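Local structure of surface protein SPB1 (Streptococcus agalactiae, 4UZG) at residues Y36-K41 with A149-N154; G169-K174 with L271-T276; E233-L238 with K255-D260. The protein forms the backbone of the group B streptococcus type 2b pilus, probably as sortase-joined subunits that make up its shaft. One frame throughout, in Å; residues are numbered along the deposited sequence.

Overall arrangement
Contact 1 lies on the other side of the chain's centre from contacts 2 and 3, its centre about 43 Å from that of contact 2 and 42 Å from that of contact 3, with no touch between them. Contacts 2 and 3 have centres about 9 Å apart, and contact 3 is nested in the loop that contact 2 closes. Their sheets pack together through I173 CD1 and L238 CD2, 3.7 Å apart. No calcium ion is part of these contacts: the one near contact 1 lies about 7 Å from the N152 side chain, another about 11 Å from that of Y236.

Contact 1 of 3, residues Y36-K41 with A149-N154; sequences YQYVIK and ATINPN
The side-chain amide of N154 lies stacked over one face of the Y36 ring, the two planes only 12° apart, with OD1 3.2 Å above the ring plane and displaced toward the rim near CD2. The Y38 ring meets P153 obliquely, CE1 to CB 3.9 Å; beyond the pair, W97 adds an edge-to-face ring contact to Y38, whose OH is bonded to V27 O. The same amide oxygen that lies over the Y36 ring is gripped by the backbone: Y36 N donates to N154 OD1 at 2.9 Å, in the carbonyl plane and on a lone pair, and Q37 N adds a weak bond. Q37 chi1 (65°) brings CG to 3.8 Å from N154 CA, and the chain, extended beyond CG, carries NE2 to N154 O at 2.9 Å, above the carbonyl plane. From here V39–N152 and K41–T150 are hydrogen-bonded pairs, alternating with the non-hydrogen-bonded pairs Y38–P153 and I40–I151. On the V39 and T150 face one water bridges V39 O, T150 OG1 and N152 ND2, while N152 OD1 accepts a hydrogen bond from D159 N. On the other face the I40 and I151 side chains lie side by side, CG1 to CG1 3.9 Å. This is ordinary antiparallel pairing within the large mixed sheet, one face packed on strand 16-26, consistent with a β-sandwich-like pilin domain.

Contact 2 of 3, residues G169-K174 with L271-T276; sequences GQITIK and LLVNPT
Q170 and L271 open the backbone ladder that joins the two segments, which run nearly parallel, 12° apart. Q170 N donates to L271 O, and V273 N returns a bond to Q170 O that is almost straight at 177°. T172 N then reaches V273 O, and K174 N reaches P275 O, giving parallel bridges at Q170–L272, I171–V273 and K174–T276. The pattern is interrupted in the middle, because P275 has no N-H to offer. There the carbonyl of T172 is met by carbon instead: N274 CA makes a CA-H...O contact with T172 O at 3.2 Å, and P275 CD touches the same oxygen at 3.2 Å.

Water-mediated contacts lie on the side of Q170. One water is 3.0 Å from Q170 OE1, 2.8 Å from T172 OG1 and 3.0 Å from V273 O. V273 O, already in the ladder, can also accept from this water, which has more acceptors in reach than protons to share. Q170 NE2 finds T229 in the strand on the far side of 169-174. N274 OD1 lies beside T172 CB, while its ND2 is bonded to T266 and to the carbonyl of D264.

Apolar contacts occupy the opposite face. I171, with CG2 anti to the backbone N, turns that methyl to P275 CG at 3.7 Å, the two side chains crossing at about a right angle; the I171 and V273 side chains lie side by side. V273 and P275 go on to pack against V256, L258 and L238 of the second sheet. A first and a last strand lying parallel and adjacent are the signature of the prealbumin-like, CnaB-type fold of pilin modules, in which an isopeptide bond commonly ties these strands together.

Contact 3 of 3, residues E233-L238 with K255-D260; sequences EGTYYL and KVILGD. With EDO (1,2-ethanediol), chain B.
L238 has its CG anti to the carbonyl carbon and beside the backbone N (chi1 -53°), which sets that atom 3.6 Å from V256 CG2, with CD1 equally close and the side chains crossing. K255 carries its CG anti to the backbone N (chi1 -175°), which puts that atom against T235 CG2 at 3.6 Å; the lysine also lies alongside Y237, whose CE2 approaches K255 CB to 3.7 Å, and its end leads away. On the face opposite K255, Y236 CE2 touches L258 CD2 obliquely, and Y236 OH is bonded to K232 O.

The backbones form an antiparallel pair with hydrogen-bonded positions G234–L258 and Y236–V256; L258 N to G234 O is nearly straight, at 178°. This ladder joins the last two strands of a four-stranded sheet in the prealbumin-like fold, 188-192 flanking 234-240 on its other side. L238 packs on V277, V256 on V273 and P275, and L258 on V273, all in strand 273-279 of the facing sheet.

Both glycines are demanded by their backbones: at G234 and G259 a CB would be jammed against the preceding carbonyl, and at G259 it would also strike E233 CB. An ethanediol, probably from the crystallisation liquor, bridges T235 N and T235 O and is also bonded to A194 N. T235 N donates to its O1 at 2.8 Å, its O2 donates to T235 O at 2.7 Å, and O2 lies over one face of the Y236 ring. At the turn end, a water accepts from D260 N and donates weakly to E233 OE2, while E233 OE1 is hydrogen-bonded to T10 OG1.

Contact 1 of 3, residues Y36-K41 with A149-N154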
loop_
_atom_site.group_PDB
_atom_site.type_symbol
_atom_site.label_atom_id
_atom_site.label_comp_id
_atom_site.label_asym_id
_atom_site.label_seq_id
_atom_site.Cartn_x
_atom_site.Cartn_y
_atom_site.Cartn_z
ATOM N N TYR A 36 -31.928 7.315 -10.585
ATOM C CA TYR A 36 -31.720 8.752 -10.403
ATOM C C TYR A 36 -30.378 9.079 -9.724
ATOM O O TYR A 36 -30.004 10.254 -9.671
ATOM C CB TYR A 36 -32.894 9.407 -9.655
ATOM C CG TYR A 36 -33.149 8.794 -8.307
ATOM C CD1 TYR A 36 -32.416 9.187 -7.203
ATOM C CD2 TYR A 36 -34.091 7.782 -8.147
ATOM C CE1 TYR A 36 -32.646 8.618 -5.967
ATOM C CE2 TYR A 36 -34.333 7.212 -6.909
ATOM C CZ TYR A 36 -33.579 7.620 -5.833
ATOM O OH TYR A 36 -33.761 7.080 -4.578
ATOM N N GLN A 37 -29.644 8.073 -9.242
ATOM C CA GLN A 37 -28.302 8.294 -8.713
ATOM C C GLN A 37 -27.549 6.993 -8.651
ATOM O O GLN A 37 -28.158 5.929 -8.603
ATOM C CB GLN A 37 -28.361 8.918 -7.314
ATOM C CG GLN A 37 -28.972 8.012 -6.268
ATOM C CD GLN A 37 -29.123 8.677 -4.918
ATOM O OE1 GLN A 37 -29.166 9.904 -4.816
ATOM N NE2 GLN A 37 -29.236 7.872 -3.882
ATOM N N TYR A 38 -26.224 7.104 -8.618
ATOM C CA TYR A 38 -25.351 6.012 -8.189
ATOM C C TYR A 38 -24.594 6.478 -6.958
ATOM O O TYR A 38 -24.109 7.608 -6.916
ATOM C CB TYR A 38 -24.367 5.568 -9.306
ATOM C CG TYR A 38 -25.046 4.738 -10.346
ATOM C CD1 TYR A 38 -25.202 3.372 -10.183
ATOM C CD2 TYR A 38 -25.585 5.328 -11.481
ATOM C CE1 TYR A 38 -25.894 2.620 -11.120
ATOM C CE2 TYR A 38 -26.257 4.579 -12.425
ATOM C CZ TYR A 38 -26.447 3.234 -12.233
ATOM O OH TYR A 38 -27.146 2.471 -13.146
ATOM N N VAL A 39 -24.472 5.595 -5.978
ATOM C CA VAL A 39 -23.791 5.900 -4.718
ATOM C C VAL A 39 -22.579 4.992 -4.571
ATOM O O VAL A 39 -22.708 3.757 -4.590
ATOM C CB VAL A 39 -24.731 5.689 -3.529
ATOM C CG1 VAL A 39 -24.019 6.077 -2.242
ATOM C CG2 VAL A 39 -26.038 6.476 -3.695
ATOM N N ILE A 40 -21.403 5.602 -4.424
ATOM C CA ILE A 40 -20.143 4.898 -4.235
ATOM C C ILE A 40 -19.717 5.128 -2.790
ATOM O O ILE A 40 -19.472 6.258 -2.380
ATOM C CB ILE A 40 -19.065 5.455 -5.186
ATOM C CG1 ILE A 40 -19.504 5.291 -6.645
ATOM C CG2 ILE A 40 -17.722 4.770 -4.924
ATOM C CD1 ILE A 40 -20.057 6.562 -7.278
ATOM N N LYS A 41 -19.633 4.046 -2.022
ATOM C CA LYS A 41 -19.243 4.121 -0.616
ATOM C C LYS A 41 -17.960 3.354 -0.425
ATOM O O LYS A 41 -17.870 2.199 -0.820
ATOM C CB LYS A 41 -20.310 3.509 0.282
ATOM C CG LYS A 41 -21.508 4.372 0.472
ATOM C CD LYS A 41 -22.517 3.769 1.434
ATOM C CE LYS A 41 -23.740 4.672 1.582
ATOM N NZ LYS A 41 -24.692 4.122 2.592
ATOM N N ALA A 149 -15.116 -0.977 -1.591
ATOM C CA ALA A 149 -15.973 0.006 -2.225
ATOM C C ALA A 149 -17.218 -0.696 -2.734
ATOM O O ALA A 149 -17.133 -1.722 -3.388
ATOM C CB ALA A 149 -15.262 0.672 -3.381
ATOM N N THR A 150 -18.376 -0.092 -2.474
ATOM C CA THR A 150 -19.637 -0.568 -3.030
ATOM C C THR A 150 -20.172 0.515 -3.966
ATOM O O THR A 150 -19.970 1.721 -3.725
ATOM C CB THR A 150 -20.668 -0.889 -1.949
ATOM O OG1 THR A 150 -20.952 0.296 -1.209
ATOM C CG2 THR A 150 -20.202 -1.998 -1.051
ATOM N N ILE A 151 -20.894 0.083 -4.997
ATOM C CA ILE A 151 -21.570 0.983 -5.898
ATOM C C ILE A 151 -23.003 0.457 -6.059
ATOM O O ILE A 151 -23.197 -0.698 -6.454
ATOM C CB ILE A 151 -20.873 1.087 -7.258
ATOM C CG1 ILE A 151 -19.381 1.444 -7.086
ATOM C CG2 ILE A 151 -21.640 2.090 -8.141
ATOM C CD1 ILE A 151 -18.416 0.206 -7.119
ATOM N N ASN A 152 -23.975 1.309 -5.759
ATOM C CA ASN A 152 -25.389 0.908 -5.796
ATOM C C ASN A 152 -26.198 1.988 -6.508
ATOM O O ASN A 152 -25.944 3.186 -6.328
ATOM C CB ASN A 152 -25.958 0.793 -4.383
ATOM C CG ASN A 152 -25.486 -0.435 -3.633
ATOM O OD1 ASN A 152 -25.989 -1.529 -3.820
ATOM N ND2 ASN A 152 -24.499 -0.251 -2.762
ATOM N N PRO A 153 -27.227 1.593 -7.269
ATOM C CA PRO A 153 -28.198 2.574 -7.765
ATOM C C PRO A 153 -29.114 3.012 -6.649
ATOM O O PRO A 153 -29.402 2.232 -5.736
ATOM C CB PRO A 153 -28.953 1.776 -8.819
ATOM C CG PRO A 153 -28.952 0.371 -8.257
ATOM C CD PRO A 153 -27.606 0.210 -7.581
ATOM N N ASN A 154 -29.637 4.225 -6.782
ATOM C CA ASN A 154 -30.733 4.708 -5.943
ATOM C C ASN A 154 -30.411 4.467 -4.471
ATOM O O ASN A 154 -29.365 4.933 -4.014
ATOM C CB ASN A 154 -32.061 4.129 -6.435
ATOM C CG ASN A 154 -32.393 4.625 -7.821
ATOM O OD1 ASN A 154 -31.748 5.532 -8.348
ATOM N ND2 ASN A 154 -33.438 4.053 -8.417
HETATM O O HOH W 1 -22.830 2.132 -2.319
#

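Contact 2 of 3, residues G169-K174 with L271-T276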
loop_
_atom_site.group_PDB
_atom_site.type_symbol
_atom_site.label_atom_id
_atom_site.label_comp_id
_atom_site.label_asym_id
_atom_site.label_seq_id
_atom_site.Cartn_x
_atom_site.Cartn_y
_atom_site.Cartn_z
ATOM N N GLY A 169 6.501 -5.388 2.537
ATOM C CA GLY A 169 7.386 -6.463 2.925
ATOM C C GLY A 169 8.186 -6.174 4.182
ATOM O O GLY A 169 8.208 -5.053 4.699
ATOM N N GLN A 170 8.831 -7.223 4.661
ATOM C CA GLN A 170 9.618 -7.166 5.881
ATOM C C GLN A 170 10.906 -7.966 5.726
ATOM O O GLN A 170 10.875 -9.074 5.168
ATOM C CB GLN A 170 8.810 -7.743 7.027
ATOM C CG GLN A 170 9.530 -7.828 8.368
ATOM C CD GLN A 170 8.621 -8.400 9.392
ATOM O OE1 GLN A 170 8.540 -9.634 9.549
ATOM N NE2 GLN A 170 7.898 -7.546 10.065
ATOM N N ILE A 171 12.001 -7.396 6.222
ATOM C CA ILE A 171 13.287 -8.074 6.261
ATOM C C ILE A 171 13.650 -8.297 7.731
ATOM O O ILE A 171 13.763 -7.341 8.505
ATOM C CB ILE A 171 14.386 -7.243 5.580
ATOM C CG1 ILE A 171 14.034 -6.953 4.112
ATOM C CG2 ILE A 171 15.737 -7.950 5.690
ATOM C CD1 ILE A 171 14.994 -5.994 3.411
ATOM N N THR A 172 13.842 -9.555 8.106
ATOM C CA THR A 172 14.311 -9.934 9.432
ATOM C C THR A 172 15.750 -10.425 9.282
ATOM O O THR A 172 15.995 -11.464 8.663
ATOM C CB THR A 172 13.430 -11.018 10.044
ATOM O OG1 THR A 172 12.084 -10.531 10.129
ATOM C CG2 THR A 172 13.910 -11.411 11.439
ATOM N N ILE A 173 16.698 -9.643 9.794
ATOM C CA ILE A 173 18.117 -9.942 9.697
ATOM C C ILE A 173 18.552 -10.710 10.927
ATOM O O ILE A 173 18.288 -10.273 12.041
ATOM C CB ILE A 173 18.940 -8.640 9.620
ATOM C CG1 ILE A 173 18.491 -7.731 8.479
ATOM C CG2 ILE A 173 20.430 -8.958 9.487
ATOM C CD1 ILE A 173 18.975 -6.263 8.627
ATOM N N LYS A 174 19.226 -11.838 10.730
ATOM C CA LYS A 174 19.842 -12.568 11.829
ATOM C C LYS A 174 21.340 -12.541 11.661
ATOM O O LYS A 174 21.874 -12.957 10.647
ATOM C CB LYS A 174 19.391 -14.017 11.914
ATOM C CG LYS A 174 20.013 -14.731 13.140
ATOM C CD LYS A 174 19.428 -16.112 13.417
ATOM C CE LYS A 174 19.740 -17.094 12.302
ATOM N NZ LYS A 174 19.020 -18.399 12.451
ATOM N N LEU A 271 7.398 -11.928 0.630
ATOM C CA LEU A 271 7.419 -10.594 1.264
ATOM C C LEU A 271 7.834 -10.642 2.736
ATOM O O LEU A 271 7.861 -9.609 3.387
ATOM C CB LEU A 271 6.073 -9.893 1.085
ATOM C CG LEU A 271 5.774 -9.458 -0.349
ATOM C CD1 LEU A 271 4.363 -8.878 -0.385
ATOM C CD2 LEU A 271 6.799 -8.445 -0.840
ATOM N N LEU A 272 8.171 -11.823 3.235
ATOM C CA LEU A 272 8.636 -12.002 4.604
ATOM C C LEU A 272 9.953 -12.769 4.523
ATOM O O LEU A 272 9.953 -13.994 4.421
ATOM C CB LEU A 272 7.619 -12.758 5.465
ATOM C CG LEU A 272 6.233 -12.136 5.578
ATOM C CD1 LEU A 272 5.312 -13.078 6.335
ATOM C CD2 LEU A 272 6.287 -10.785 6.244
ATOM N N VAL A 273 11.075 -12.052 4.537
ATOM C CA VAL A 273 12.355 -12.692 4.273
ATOM C C VAL A 273 13.254 -12.610 5.510
ATOM O O VAL A 273 13.110 -11.737 6.374
ATOM C CB VAL A 273 13.060 -12.121 3.006
ATOM C CG1 VAL A 273 12.186 -12.269 1.785
ATOM C CG2 VAL A 273 13.477 -10.692 3.169
ATOM N N ASN A 274 14.193 -13.553 5.571
ATOM C CA ASN A 274 14.986 -13.800 6.761
ATOM C C ASN A 274 16.450 -14.048 6.432
ATOM O O ASN A 274 16.970 -15.137 6.684
ATOM C CB ASN A 274 14.451 -15.032 7.486
ATOM C CG ASN A 274 13.006 -14.902 7.866
ATOM O OD1 ASN A 274 12.671 -14.455 8.973
ATOM N ND2 ASN A 274 12.121 -15.294 6.950
ATOM N N PRO A 275 17.159 -13.042 5.904
ATOM C CA PRO A 275 18.585 -13.230 5.632
ATOM C C PRO A 275 19.404 -13.458 6.908
ATOM O O PRO A 275 19.136 -12.834 7.942
ATOM C CB PRO A 275 18.977 -11.894 4.980
ATOM C CG PRO A 275 17.996 -10.908 5.529
ATOM C CD PRO A 275 16.710 -11.686 5.556
ATOM N N THR A 276 20.413 -14.322 6.804
ATOM C CA THR A 276 21.406 -14.525 7.849
ATOM C C THR A 276 22.715 -13.921 7.367
ATOM O O THR A 276 23.147 -14.190 6.246
ATOM C CB THR A 276 21.593 -16.033 8.124
ATOM O OG1 THR A 276 20.378 -16.573 8.643
ATOM C CG2 THR A 276 22.684 -16.283 9.126
HETATM O O HOH W 2 10.591 -11.160 7.898
#

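Contact 3 of 3, residues E233-L238 with K255-D260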
loop_
_atom_site.group_PDB
_atom_site.type_symbol
_atom_site.label_atom_id
_atom_site.label_comp_id
_atom_site.label_asym_id
_atom_site.label_seq_id
_atom_site.Cartn_x
_atom_site.Cartn_y
_atom_site.Cartn_z
ATOM N N GLU A 233 8.763 -4.244 -2.569
ATOM C CA GLU A 233 9.562 -5.276 -3.203
ATOM C C GLU A 233 10.774 -4.653 -3.888
ATOM O O GLU A 233 10.729 -3.507 -4.347
ATOM C CB GLU A 233 8.732 -6.038 -4.226
ATOM C CG GLU A 233 8.409 -5.213 -5.433
ATOM C CD GLU A 233 7.244 -5.780 -6.212
ATOM O OE1 GLU A 233 6.095 -5.399 -5.910
ATOM O OE2 GLU A 233 7.488 -6.604 -7.117
ATOM N N GLY A 234 11.838 -5.435 -3.998
ATOM C CA GLY A 234 13.044 -4.988 -4.670
ATOM C C GLY A 234 14.265 -5.679 -4.113
ATOM O O GLY A 234 14.184 -6.641 -3.366
ATOM N N THR A 235 15.401 -5.151 -4.532
ATOM C CA THR A 235 16.702 -5.689 -4.132
ATOM C C THR A 235 17.372 -4.697 -3.186
ATOM O O THR A 235 17.530 -3.528 -3.529
ATOM C CB THR A 235 17.607 -5.920 -5.352
ATOM O OG1 THR A 235 16.943 -6.783 -6.268
ATOM C CG2 THR A 235 18.928 -6.554 -4.931
ATOM N N TYR A 236 17.749 -5.152 -2.004
ATOM C CA TYR A 236 18.346 -4.321 -0.982
ATOM C C TYR A 236 19.687 -4.905 -0.584
ATOM O O TYR A 236 20.002 -6.053 -0.909
ATOM C CB TYR A 236 17.397 -4.233 0.229
ATOM C CG TYR A 236 16.068 -3.608 -0.121
ATOM C CD1 TYR A 236 15.918 -2.234 -0.116
ATOM C CD2 TYR A 236 14.976 -4.376 -0.513
ATOM C CE1 TYR A 236 14.704 -1.630 -0.471
ATOM C CE2 TYR A 236 13.778 -3.795 -0.873
ATOM C CZ TYR A 236 13.627 -2.414 -0.835
ATOM O OH TYR A 236 12.443 -1.788 -1.182
ATOM N N TYR A 237 20.465 -4.116 0.145
ATOM C CA TYR A 237 21.808 -4.522 0.538
ATOM C C TYR A 237 22.041 -4.182 1.995
ATOM O O TYR A 237 21.856 -3.041 2.423
ATOM C CB TYR A 237 22.856 -3.820 -0.346
ATOM C CG TYR A 237 22.735 -4.242 -1.796
ATOM C CD1 TYR A 237 21.887 -3.573 -2.669
ATOM C CD2 TYR A 237 23.421 -5.352 -2.269
ATOM C CE1 TYR A 237 21.731 -3.986 -3.985
ATOM C CE2 TYR A 237 23.266 -5.780 -3.597
ATOM C CZ TYR A 237 22.423 -5.081 -4.445
ATOM O OH TYR A 237 22.282 -5.522 -5.744
ATOM N N LEU A 238 22.460 -5.190 2.752
ATOM C CA LEU A 238 22.744 -5.035 4.172
ATOM C C LEU A 238 24.186 -4.595 4.330
ATOM O O LEU A 238 25.093 -5.329 3.938
ATOM C CB LEU A 238 22.544 -6.358 4.896
ATOM C CG LEU A 238 21.184 -7.050 4.679
ATOM C CD1 LEU A 238 21.132 -8.393 5.384
ATOM C CD2 LEU A 238 20.036 -6.202 5.083
ATOM N N LYS A 255 23.352 -8.898 -0.373
ATOM C CA LYS A 255 22.122 -8.701 -1.127
ATOM C C LYS A 255 20.954 -9.459 -0.502
ATOM O O LYS A 255 21.105 -10.621 -0.112
ATOM C CB LYS A 255 22.345 -9.192 -2.552
ATOM C CG LYS A 255 21.155 -8.918 -3.466
ATOM C CD LYS A 255 21.469 -9.199 -4.932
ATOM C CE LYS A 255 21.704 -10.632 -5.217
ATOM N NZ LYS A 255 22.020 -10.758 -6.680
ATOM N N VAL A 256 19.796 -8.811 -0.441
ATOM C CA VAL A 256 18.563 -9.418 0.050
ATOM C C VAL A 256 17.432 -8.998 -0.891
ATOM O O VAL A 256 17.168 -7.809 -1.061
ATOM C CB VAL A 256 18.220 -8.930 1.458
ATOM C CG1 VAL A 256 16.916 -9.577 1.929
ATOM C CG2 VAL A 256 19.325 -9.155 2.424
ATOM N N ILE A 257 16.759 -9.977 -1.485
ATOM C CA ILE A 257 15.627 -9.721 -2.354
ATOM C C ILE A 257 14.326 -9.887 -1.578
ATOM O O ILE A 257 14.108 -10.866 -0.866
ATOM C CB ILE A 257 15.662 -10.634 -3.582
ATOM C CG1 ILE A 257 16.882 -10.262 -4.439
ATOM C CG2 ILE A 257 14.369 -10.505 -4.384
ATOM C CD1 ILE A 257 17.148 -11.195 -5.563
ATOM N N LEU A 258 13.453 -8.910 -1.770
ATOM C CA LEU A 258 12.146 -8.908 -1.206
ATOM C C LEU A 258 11.176 -8.978 -2.401
ATOM O O LEU A 258 11.282 -8.210 -3.361
ATOM C CB LEU A 258 12.073 -7.603 -0.430
ATOM C CG LEU A 258 10.921 -7.406 0.511
ATOM C CD1 LEU A 258 10.708 -8.534 1.540
ATOM C CD2 LEU A 258 11.094 -6.083 1.228
ATOM N N GLY A 259 10.240 -9.916 -2.347
ATOM C CA GLY A 259 9.330 -10.146 -3.459
ATOM C C GLY A 259 9.841 -11.206 -4.420
ATOM O O GLY A 259 10.553 -12.123 -4.018
ATOM N N ASP A 260 9.475 -11.101 -5.696
ATOM C CA ASP A 260 9.888 -12.094 -6.683
ATOM C C ASP A 260 11.388 -12.288 -6.660
ATOM O O ASP A 260 12.140 -11.320 -6.717
ATOM C CB ASP A 260 9.477 -11.662 -8.096
ATOM C CG ASP A 260 7.976 -11.725 -8.328
ATOM O OD1 ASP A 260 7.294 -12.477 -7.606
ATOM O OD2 ASP A 260 7.496 -11.027 -9.248
HETATM C C1 EDO B . 14.723 -1.532 -5.770
HETATM O O1 EDO B . 15.202 -2.821 -6.082
HETATM C C2 EDO B . 14.779 -1.325 -4.267
HETATM O O2 EDO B . 16.113 -1.284 -3.806
HETATM O O HOH W 3 7.245 -9.058 -5.787
#